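Local coordinates for fimbrin (Schizosaccharomyces pombe, PDB 1RT8), which binds and crosslinks actin filaments and takes part in cell polarity, cytokinesis, mating and spore formation, at residues I165-F170 / R181-F186; N195-L200 / E223-N228. All coordinates share one frame; numbering follows the deposited sequence.

In the fold
Both contacts belong to the second calponin-homology domain, in the first of the two actin-binding regions, and their centres are about 15 Å apart. Interaction 1 comes first along the chain and closes before interaction 2 opens: it sets helix 162-176 against the loop that follows it, and that loop leads into helix 194-203, which interaction 2 then pairs with helix 218-230. The two meet where the Phe170 ring touches Asn195 and Tyr196, with CE1 of Phe170 3.8 Å from CE2 of Tyr196. Helix 248-261 touches residues of both contacts, so the two are parts of the same packed interior, consistent with a common framework for this domain.

Interaction 1: residues I165-F170 / R181-F186; sequences ILLRWF and RTVSNF
Leu167, Leu166 and Phe170 of helix 162-176 meet Val183 and Phe186 in an apolar helix-to-loop contact, made where the chain passes back over its own helix before entering helix 194-203. No hydrogen bond joins the two segments. Leu167 reaches between the two loop side chains: its CD2 lies 3.3 Å from CG1 of Val183, tighter than usual van der Waals contact, and 3.4 Å from CE1 of Phe186, which it approaches obliquely. The other methyl of Leu167, CD1, rests 3.7 Å from the carbonyl oxygen of Ser184. The side chains of Leu167 and Val183 cross at about a right angle. An alanine in place of Leu167 would probably leave a gap between Val183 CG1 and the Phe186 ring, and so leave that ring freer to shift. In this calponin-homology domain, an all-helical fold, the contact closes the loop over the first long helix of the domain, while helix 248-261 packs on Leu166 and Phe186 as well. One turn further along the helix, the CG of Phe170 is anti to the backbone N (chi1 -163°), which starts the side chain toward the loop, and one face of the ring receives the CG2 methyl of Val183. This CH-pi contact is nearly centred, the methyl carbon standing 3.9 Å from the ring centroid and 8° off the normal. Val183 thus divides its two methyls between Leu167 and Phe170, and its backbone N is hydrogen-bonded to OD1 of Asn171 on helix 162-176. At the other end of the contact, Leu166 CB sits at the edge of the Phe186 ring, near its plane, 3.9 Å from CZ.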
ATOM      1  N   ILE A 165       8.785  -8.017 -10.369  1.00 35.82           N
ATOM      2  CA  ILE A 165       8.050  -8.195 -11.615  1.00 36.23           C
ATOM      3  C   ILE A 165       8.939  -7.681 -12.747  1.00 34.88           C
ATOM      4  O   ILE A 165       8.986  -8.256 -13.833  1.00 34.48           O
ATOM      5  CB  ILE A 165       6.728  -7.396 -11.610  1.00 38.33           C
ATOM      6  CG1 ILE A 165       5.739  -8.037 -10.634  1.00 38.54           C
ATOM      7  CG2 ILE A 165       6.133  -7.352 -13.016  1.00 37.79           C
ATOM      8  CD1 ILE A 165       4.431  -7.277 -10.500  1.00 41.81           C
ATOM      9  N   LEU A 166       9.658  -6.599 -12.471  1.00 33.10           N
ATOM     10  CA  LEU A 166      10.530  -5.997 -13.464  1.00 31.66           C
ATOM     11  C   LEU A 166      11.822  -6.784 -13.722  1.00 32.71           C
ATOM     12  O   LEU A 166      12.284  -6.861 -14.859  1.00 31.58           O
ATOM     13  CB  LEU A 166      10.835  -4.556 -13.062  1.00 31.43           C
ATOM     14  CG  LEU A 166       9.627  -3.605 -13.122  1.00 31.32           C
ATOM     15  CD1 LEU A 166       9.986  -2.237 -12.536  1.00 27.66           C
ATOM     16  CD2 LEU A 166       9.181  -3.464 -14.575  1.00 30.01           C
ATOM     17  N   LEU A 167      12.393  -7.379 -12.677  1.00 32.40           N
ATOM     18  CA  LEU A 167      13.620  -8.155 -12.831  1.00 34.34           C
ATOM     19  C   LEU A 167      13.421  -9.338 -13.770  1.00 35.11           C
ATOM     20  O   LEU A 167      14.247  -9.584 -14.643  1.00 34.33           O
ATOM     21  CB  LEU A 167      14.119  -8.651 -11.475  1.00 33.66           C
ATOM     22  CG  LEU A 167      14.751  -7.563 -10.606  1.00 34.10           C
ATOM     23  CD1 LEU A 167      15.134  -8.149  -9.255  1.00 37.02           C
ATOM     24  CD2 LEU A 167      15.969  -6.983 -11.316  1.00 34.51           C
ATOM     25  N   ARG A 168      12.329 -10.070 -13.583  1.00 37.89           N
ATOM     26  CA  ARG A 168      12.028 -11.207 -14.445  1.00 38.91           C
ATOM     27  C   ARG A 168      11.870 -10.707 -15.885  1.00 37.29           C
ATOM     28  O   ARG A 168      12.336 -11.334 -16.836  1.00 37.55           O
ATOM     29  CB  ARG A 168      10.729 -11.892 -13.996  1.00 42.14           C
ATOM     30  CG  ARG A 168      10.737 -12.406 -12.558  1.00 47.25           C
ATOM     31  CD  ARG A 168       9.518 -13.328 -12.294  1.00 52.55           C
ATOM     32  NE  ARG A 168       9.490 -13.838 -10.921  1.00 55.51           N
ATOM     33  CZ  ARG A 168       8.502 -14.563 -10.399  1.00 56.99           C
ATOM     34  NH1 ARG A 168       7.442 -14.879 -11.129  1.00 57.72           N
ATOM     35  NH2 ARG A 168       8.574 -14.977  -9.135  1.00 57.21           N
ATOM     36  N   TRP A 169      11.205  -9.569 -16.032  1.00 36.65           N
ATOM     37  CA  TRP A 169      10.973  -8.959 -17.339  1.00 36.16           C
ATOM     38  C   TRP A 169      12.296  -8.567 -17.998  1.00 36.65           C
ATOM     39  O   TRP A 169      12.599  -8.982 -19.117  1.00 36.74           O
ATOM     40  CB  TRP A 169      10.101  -7.716 -17.173  1.00 33.87           C
ATOM     41  CG  TRP A 169       9.879  -6.941 -18.435  1.00 33.95           C
ATOM     42  CD1 TRP A 169       9.040  -7.267 -19.467  1.00 33.86           C
ATOM     43  CD2 TRP A 169      10.483  -5.689 -18.789  1.00 34.77           C
ATOM     44  NE1 TRP A 169       9.081  -6.293 -20.435  1.00 32.96           N
ATOM     45  CE2 TRP A 169       9.958  -5.313 -20.046  1.00 33.01           C
ATOM     46  CE3 TRP A 169      11.418  -4.849 -18.166  1.00 33.30           C
ATOM     47  CZ2 TRP A 169      10.335  -4.132 -20.691  1.00 34.14           C
ATOM     48  CZ3 TRP A 169      11.795  -3.673 -18.810  1.00 33.58           C
ATOM     49  CH2 TRP A 169      11.252  -3.327 -20.061  1.00 33.98           C
ATOM     50  N   PHE A 170      13.068  -7.748 -17.291  1.00 35.29           N
ATOM     51  CA  PHE A 170      14.363  -7.281 -17.764  1.00 35.19           C
ATOM     52  C   PHE A 170      15.173  -8.487 -18.244  1.00 35.13           C
ATOM     53  O   PHE A 170      15.675  -8.499 -19.369  1.00 33.78           O
ATOM     54  CB  PHE A 170      15.080  -6.557 -16.608  1.00 35.06           C
ATOM     55  CG  PHE A 170      16.231  -5.685 -17.032  1.00 34.22           C
ATOM     56  CD1 PHE A 170      16.530  -4.528 -16.316  1.00 34.77           C
ATOM     57  CD2 PHE A 170      17.025  -6.016 -18.124  1.00 33.86           C
ATOM     58  CE1 PHE A 170      17.594  -3.713 -16.679  1.00 34.99           C
ATOM     59  CE2 PHE A 170      18.095  -5.209 -18.496  1.00 34.53           C
ATOM     60  CZ  PHE A 170      18.382  -4.054 -17.773  1.00 34.80           C
ATOM     61  N   ARG A 181      24.937 -11.491 -19.540  1.00 34.77           N
ATOM     62  CA  ARG A 181      24.697 -10.845 -18.260  1.00 32.07           C
ATOM     63  C   ARG A 181      23.257 -10.954 -17.802  1.00 31.43           C
ATOM     64  O   ARG A 181      22.333 -11.006 -18.605  1.00 30.65           O
ATOM     65  CB  ARG A 181      25.115  -9.376 -18.310  1.00 30.65           C
ATOM     66  CG  ARG A 181      26.608  -9.211 -18.455  1.00 31.13           C
ATOM     67  CD  ARG A 181      27.038  -7.780 -18.349  1.00 27.51           C
ATOM     68  NE  ARG A 181      26.778  -7.209 -17.031  1.00 30.90           N
ATOM     69  CZ  ARG A 181      27.113  -5.970 -16.694  1.00 30.48           C
ATOM     70  NH1 ARG A 181      27.720  -5.192 -17.587  1.00 29.03           N
ATOM     71  NH2 ARG A 181      26.834  -5.505 -15.485  1.00 29.26           N
ATOM     72  N   THR A 182      23.077 -10.996 -16.494  1.00 31.29           N
ATOM     73  CA  THR A 182      21.749 -11.095 -15.938  1.00 32.12           C
ATOM     74  C   THR A 182      21.615  -9.979 -14.913  1.00 31.63           C
ATOM     75  O   THR A 182      22.620  -9.458 -14.421  1.00 31.10           O
ATOM     76  CB  THR A 182      21.549 -12.484 -15.293  1.00 33.44           C
ATOM     77  OG1 THR A 182      20.177 -12.869 -15.421  1.00 37.86           O
ATOM     78  CG2 THR A 182      21.964 -12.468 -13.824  1.00 31.82           C
ATOM     79  N   VAL A 183      20.378  -9.596 -14.616  1.00 31.78           N
ATOM     80  CA  VAL A 183      20.107  -8.530 -13.657  1.00 31.75           C
ATOM     81  C   VAL A 183      19.408  -9.062 -12.406  1.00 31.53           C
ATOM     82  O   VAL A 183      18.441  -9.812 -12.505  1.00 29.94           O
ATOM     83  CB  VAL A 183      19.224  -7.426 -14.306  1.00 33.50           C
ATOM     84  CG1 VAL A 183      18.569  -6.570 -13.239  1.00 34.97           C
ATOM     85  CG2 VAL A 183      20.076  -6.555 -15.220  1.00 31.22           C
ATOM     86  N   SER A 184      19.895  -8.668 -11.231  1.00 31.91           N
ATOM     87  CA  SER A 184      19.274  -9.115  -9.988  1.00 33.79           C
ATOM     88  C   SER A 184      19.004  -7.946  -9.043  1.00 32.80           C
ATOM     89  O   SER A 184      18.545  -8.135  -7.918  1.00 33.24           O
ATOM     90  CB  SER A 184      20.148 -10.171  -9.293  1.00 34.72           C
ATOM     91  OG  SER A 184      21.337  -9.603  -8.782  1.00 36.93           O
ATOM     92  N   ASN A 185      19.290  -6.740  -9.515  1.00 29.72           N
ATOM     93  CA  ASN A 185      19.061  -5.523  -8.752  1.00 28.78           C
ATOM     94  C   ASN A 185      19.057  -4.335  -9.703  1.00 30.39           C
ATOM     95  O   ASN A 185      19.273  -4.491 -10.907  1.00 27.84           O
ATOM     96  CB  ASN A 185      20.144  -5.327  -7.676  1.00 28.06           C
ATOM     97  CG  ASN A 185      21.561  -5.298  -8.245  1.00 30.18           C
ATOM     98  OD1 ASN A 185      21.906  -4.453  -9.074  1.00 28.33           O
ATOM     99  ND2 ASN A 185      22.395  -6.226  -7.782  1.00 27.39           N
ATOM    100  N   PHE A 186      18.804  -3.148  -9.162  1.00 30.61           N
ATOM    101  CA  PHE A 186      18.780  -1.949  -9.974  1.00 31.18           C
ATOM    102  C   PHE A 186      19.845  -0.973  -9.511  1.00 32.30           C
ATOM    103  O   PHE A 186      19.629   0.238  -9.494  1.00 31.32           O
ATOM    104  CB  PHE A 186      17.402  -1.292  -9.919  1.00 32.50           C
ATOM    105  CG  PHE A 186      16.303  -2.167 -10.421  1.00 32.71           C
ATOM    106  CD1 PHE A 186      15.780  -3.176  -9.621  1.00 33.81           C
ATOM    107  CD2 PHE A 186      15.798  -1.997 -11.701  1.00 32.22           C
ATOM    108  CE1 PHE A 186      14.770  -3.999 -10.091  1.00 35.03           C
ATOM    109  CE2 PHE A 186      14.789  -2.817 -12.180  1.00 35.54           C
ATOM    110  CZ  PHE A 186      14.273  -3.819 -11.374  1.00 33.43           C
TER

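Interaction 2: residues N195-L200 / E223-N228; sequences NYTVLL and EQVLQN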
ATOM      1  N   ASN A 195      23.725  -3.409 -19.661  1.00 27.74           N
ATOM      2  CA  ASN A 195      22.455  -4.115 -19.678  1.00 27.54           C
ATOM      3  C   ASN A 195      21.312  -3.255 -20.209  1.00 27.72           C
ATOM      4  O   ASN A 195      20.425  -3.757 -20.900  1.00 25.27           O
ATOM      5  CB  ASN A 195      22.151  -4.678 -18.290  1.00 28.25           C
ATOM      6  CG  ASN A 195      23.081  -5.836 -17.934  1.00 31.38           C
ATOM      7  OD1 ASN A 195      23.553  -6.537 -18.821  1.00 30.20           O
ATOM      8  ND2 ASN A 195      23.341  -6.041 -16.647  1.00 32.47           N
ATOM      9  N   TYR A 196      21.349  -1.962 -19.904  1.00 27.33           N
ATOM     10  CA  TYR A 196      20.327  -1.044 -20.391  1.00 29.37           C
ATOM     11  C   TYR A 196      20.419  -0.959 -21.917  1.00 30.22           C
ATOM     12  O   TYR A 196      19.401  -1.025 -22.614  1.00 32.56           O
ATOM     13  CB  TYR A 196      20.533   0.348 -19.786  1.00 28.31           C
ATOM     14  CG  TYR A 196      19.983   0.532 -18.377  1.00 26.40           C
ATOM     15  CD1 TYR A 196      20.544   1.483 -17.522  1.00 26.07           C
ATOM     16  CD2 TYR A 196      18.891  -0.204 -17.918  1.00 25.33           C
ATOM     17  CE1 TYR A 196      20.041   1.701 -16.250  1.00 24.66           C
ATOM     18  CE2 TYR A 196      18.364   0.008 -16.626  1.00 25.43           C
ATOM     19  CZ  TYR A 196      18.951   0.965 -15.802  1.00 25.79           C
ATOM     20  OH  TYR A 196      18.467   1.206 -14.533  1.00 22.45           O
ATOM     21  N   THR A 197      21.641  -0.819 -22.431  1.00 30.14           N
ATOM     22  CA  THR A 197      21.862  -0.736 -23.877  1.00 29.82           C
ATOM     23  C   THR A 197      21.327  -1.973 -24.605  1.00 30.15           C
ATOM     24  O   THR A 197      20.670  -1.855 -25.632  1.00 31.78           O
ATOM     25  CB  THR A 197      23.360  -0.579 -24.204  1.00 28.70           C
ATOM     26  OG1 THR A 197      23.827   0.680 -23.706  1.00 27.99           O
ATOM     27  CG2 THR A 197      23.592  -0.636 -25.708  1.00 30.03           C
ATOM     28  N   VAL A 198      21.619  -3.159 -24.080  1.00 31.45           N
ATOM     29  CA  VAL A 198      21.142  -4.389 -24.702  1.00 31.02           C
ATOM     30  C   VAL A 198      19.615  -4.444 -24.605  1.00 32.96           C
ATOM     31  O   VAL A 198      18.937  -4.815 -25.564  1.00 31.81           O
ATOM     32  CB  VAL A 198      21.763  -5.634 -24.022  1.00 32.56           C
ATOM     33  CG1 VAL A 198      21.181  -6.900 -24.612  1.00 32.70           C
ATOM     34  CG2 VAL A 198      23.278  -5.629 -24.220  1.00 33.06           C
ATOM     35  N   LEU A 199      19.077  -4.059 -23.447  1.00 33.45           N
ATOM     36  CA  LEU A 199      17.627  -4.051 -23.248  1.00 34.40           C
ATOM     37  C   LEU A 199      16.951  -3.142 -24.279  1.00 34.10           C
ATOM     38  O   LEU A 199      16.029  -3.559 -24.975  1.00 34.27           O
ATOM     39  CB  LEU A 199      17.277  -3.569 -21.828  1.00 32.37           C
ATOM     40  CG  LEU A 199      15.787  -3.294 -21.554  1.00 31.66           C
ATOM     41  CD1 LEU A 199      14.971  -4.561 -21.780  1.00 30.01           C
ATOM     42  CD2 LEU A 199      15.606  -2.779 -20.125  1.00 28.14           C
ATOM     43  N   LEU A 200      17.415  -1.902 -24.374  1.00 35.95           N
ATOM     44  CA  LEU A 200      16.842  -0.957 -25.325  1.00 37.02           C
ATOM     45  C   LEU A 200      16.965  -1.442 -26.777  1.00 38.63           C
ATOM     46  O   LEU A 200      16.060  -1.243 -27.590  1.00 37.58           O
ATOM     47  CB  LEU A 200      17.512   0.407 -25.170  1.00 34.90           C
ATOM     48  CG  LEU A 200      17.260   1.116 -23.839  1.00 35.70           C
ATOM     49  CD1 LEU A 200      17.826   2.531 -23.903  1.00 35.61           C
ATOM     50  CD2 LEU A 200      15.765   1.164 -23.555  1.00 36.79           C
ATOM     51  N   GLU A 223      25.165   8.539 -20.628  1.00 34.24           N
ATOM     52  CA  GLU A 223      24.474   9.635 -21.296  1.00 36.07           C
ATOM     53  C   GLU A 223      23.910   9.162 -22.627  1.00 36.34           C
ATOM     54  O   GLU A 223      22.789   9.509 -22.994  1.00 37.11           O
ATOM     55  CB  GLU A 223      25.433  10.804 -21.519  1.00 38.12           C
ATOM     56  CG  GLU A 223      24.854  11.933 -22.349  1.00 42.04           C
ATOM     57  CD  GLU A 223      23.566  12.487 -21.771  1.00 43.32           C
ATOM     58  OE1 GLU A 223      23.555  12.836 -20.569  1.00 45.18           O
ATOM     59  OE2 GLU A 223      22.570  12.584 -22.522  1.00 44.77           O
ATOM     60  N   GLN A 224      24.692   8.364 -23.345  1.00 35.77           N
ATOM     61  CA  GLN A 224      24.265   7.840 -24.630  1.00 34.46           C
ATOM     62  C   GLN A 224      23.075   6.917 -24.443  1.00 33.96           C
ATOM     63  O   GLN A 224      22.173   6.890 -25.276  1.00 33.94           O
ATOM     64  CB  GLN A 224      25.417   7.083 -25.313  1.00 36.13           C
ATOM     65  CG  GLN A 224      26.448   7.997 -25.965  1.00 37.99           C
ATOM     66  CD  GLN A 224      27.737   7.284 -26.368  1.00 39.51           C
ATOM     67  OE1 GLN A 224      27.741   6.089 -26.667  1.00 40.16           O
ATOM     68  NE2 GLN A 224      28.834   8.029 -26.393  1.00 41.42           N
ATOM     69  N   VAL A 225      23.071   6.164 -23.344  1.00 33.45           N
ATOM     70  CA  VAL A 225      21.972   5.245 -23.060  1.00 32.82           C
ATOM     71  C   VAL A 225      20.685   6.020 -22.835  1.00 34.38           C
ATOM     72  O   VAL A 225      19.613   5.613 -23.299  1.00 34.01           O
ATOM     73  CB  VAL A 225      22.236   4.391 -21.786  1.00 34.11           C
ATOM     74  CG1 VAL A 225      20.915   3.809 -21.251  1.00 31.77           C
ATOM     75  CG2 VAL A 225      23.208   3.259 -22.108  1.00 32.13           C
ATOM     76  N   LEU A 226      20.791   7.126 -22.105  1.00 33.64           N
ATOM     77  CA  LEU A 226      19.625   7.937 -21.807  1.00 36.13           C
ATOM     78  C   LEU A 226      19.148   8.689 -23.041  1.00 38.32           C
ATOM     79  O   LEU A 226      17.974   9.050 -23.129  1.00 38.79           O
ATOM     80  CB  LEU A 226      19.926   8.904 -20.658  1.00 33.11           C
ATOM     81  CG  LEU A 226      20.125   8.204 -19.309  1.00 30.69           C
ATOM     82  CD1 LEU A 226      20.482   9.225 -18.231  1.00 28.00           C
ATOM     83  CD2 LEU A 226      18.863   7.448 -18.939  1.00 27.89           C
ATOM     84  N   GLN A 227      20.051   8.922 -23.993  1.00 40.31           N
ATOM     85  CA  GLN A 227      19.663   9.598 -25.226  1.00 41.88           C
ATOM     86  C   GLN A 227      18.876   8.575 -26.038  1.00 41.43           C
ATOM     87  O   GLN A 227      17.932   8.927 -26.743  1.00 42.56           O
ATOM     88  CB  GLN A 227      20.886  10.085 -26.011  1.00 42.64           C
ATOM     89  CG  GLN A 227      21.749  11.092 -25.265  1.00 44.13           C
ATOM     90  CD  GLN A 227      22.634  11.912 -26.193  1.00 46.07           C
ATOM     91  OE1 GLN A 227      23.150  11.405 -27.187  1.00 48.33           O
ATOM     92  NE2 GLN A 227      22.820  13.182 -25.861  1.00 47.11           N
ATOM     93  N   ASN A 228      19.266   7.305 -25.931  1.00 40.83           N
ATOM     94  CA  ASN A 228      18.553   6.234 -26.628  1.00 40.55           C
ATOM     95  C   ASN A 228      17.199   6.033 -25.963  1.00 41.46           C
ATOM     96  O   ASN A 228      16.274   5.479 -26.562  1.00 41.94           O
ATOM     97  CB  ASN A 228      19.327   4.910 -26.569  1.00 40.45           C
ATOM     98  CG  ASN A 228      20.288   4.738 -27.730  1.00 40.06           C
ATOM     99  OD1 ASN A 228      19.991   5.131 -28.864  1.00 38.78           O
ATOM    100  ND2 ASN A 228      21.438   4.128 -27.459  1.00 37.46           N
TER
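Tyr196, Thr197 and Leu200 form the face that helix 194-203 turns to Val225 and Asn228 of helix 218-230, a near-parallel helix pair in the all-helical calponin-homology fold. The two short segments have axes 9.9 Å apart at closest approach and run at 24° to each other. Tyr196 comes first and makes its contact through the base of its side chain, CB lying 3.8 Å from CG1 of Val225. Its ring, which that methyl meets obliquely, brings its OH into a hydrogen bond with OD1 of Asn251 and packs edge-to-face with Phe254, both on helix 248-261. At Thr197, where the backbones come nearest, the CA atoms of Thr197 and Val225 are 6.0 Å apart. The threonine OG1 is anti to its own carbonyl carbon, chi1 -66°, and lies 3.1 Å from CG2 of Val225; this is a close oxygen-to-methyl approach, while the hydroxyl is hydrogen-bonded to the carbonyl oxygen of Gly193, four residues earlier. One turn after Tyr196, Leu200 extends toward the second helix and touches it mainly through one methyl. That CD1 lies 4.3 Å from Val225 CG1 and 3.6 Å from the Val225 carbonyl oxygen; toward the C-terminal end, it also meets CB of Asn228 at 3.9 Å.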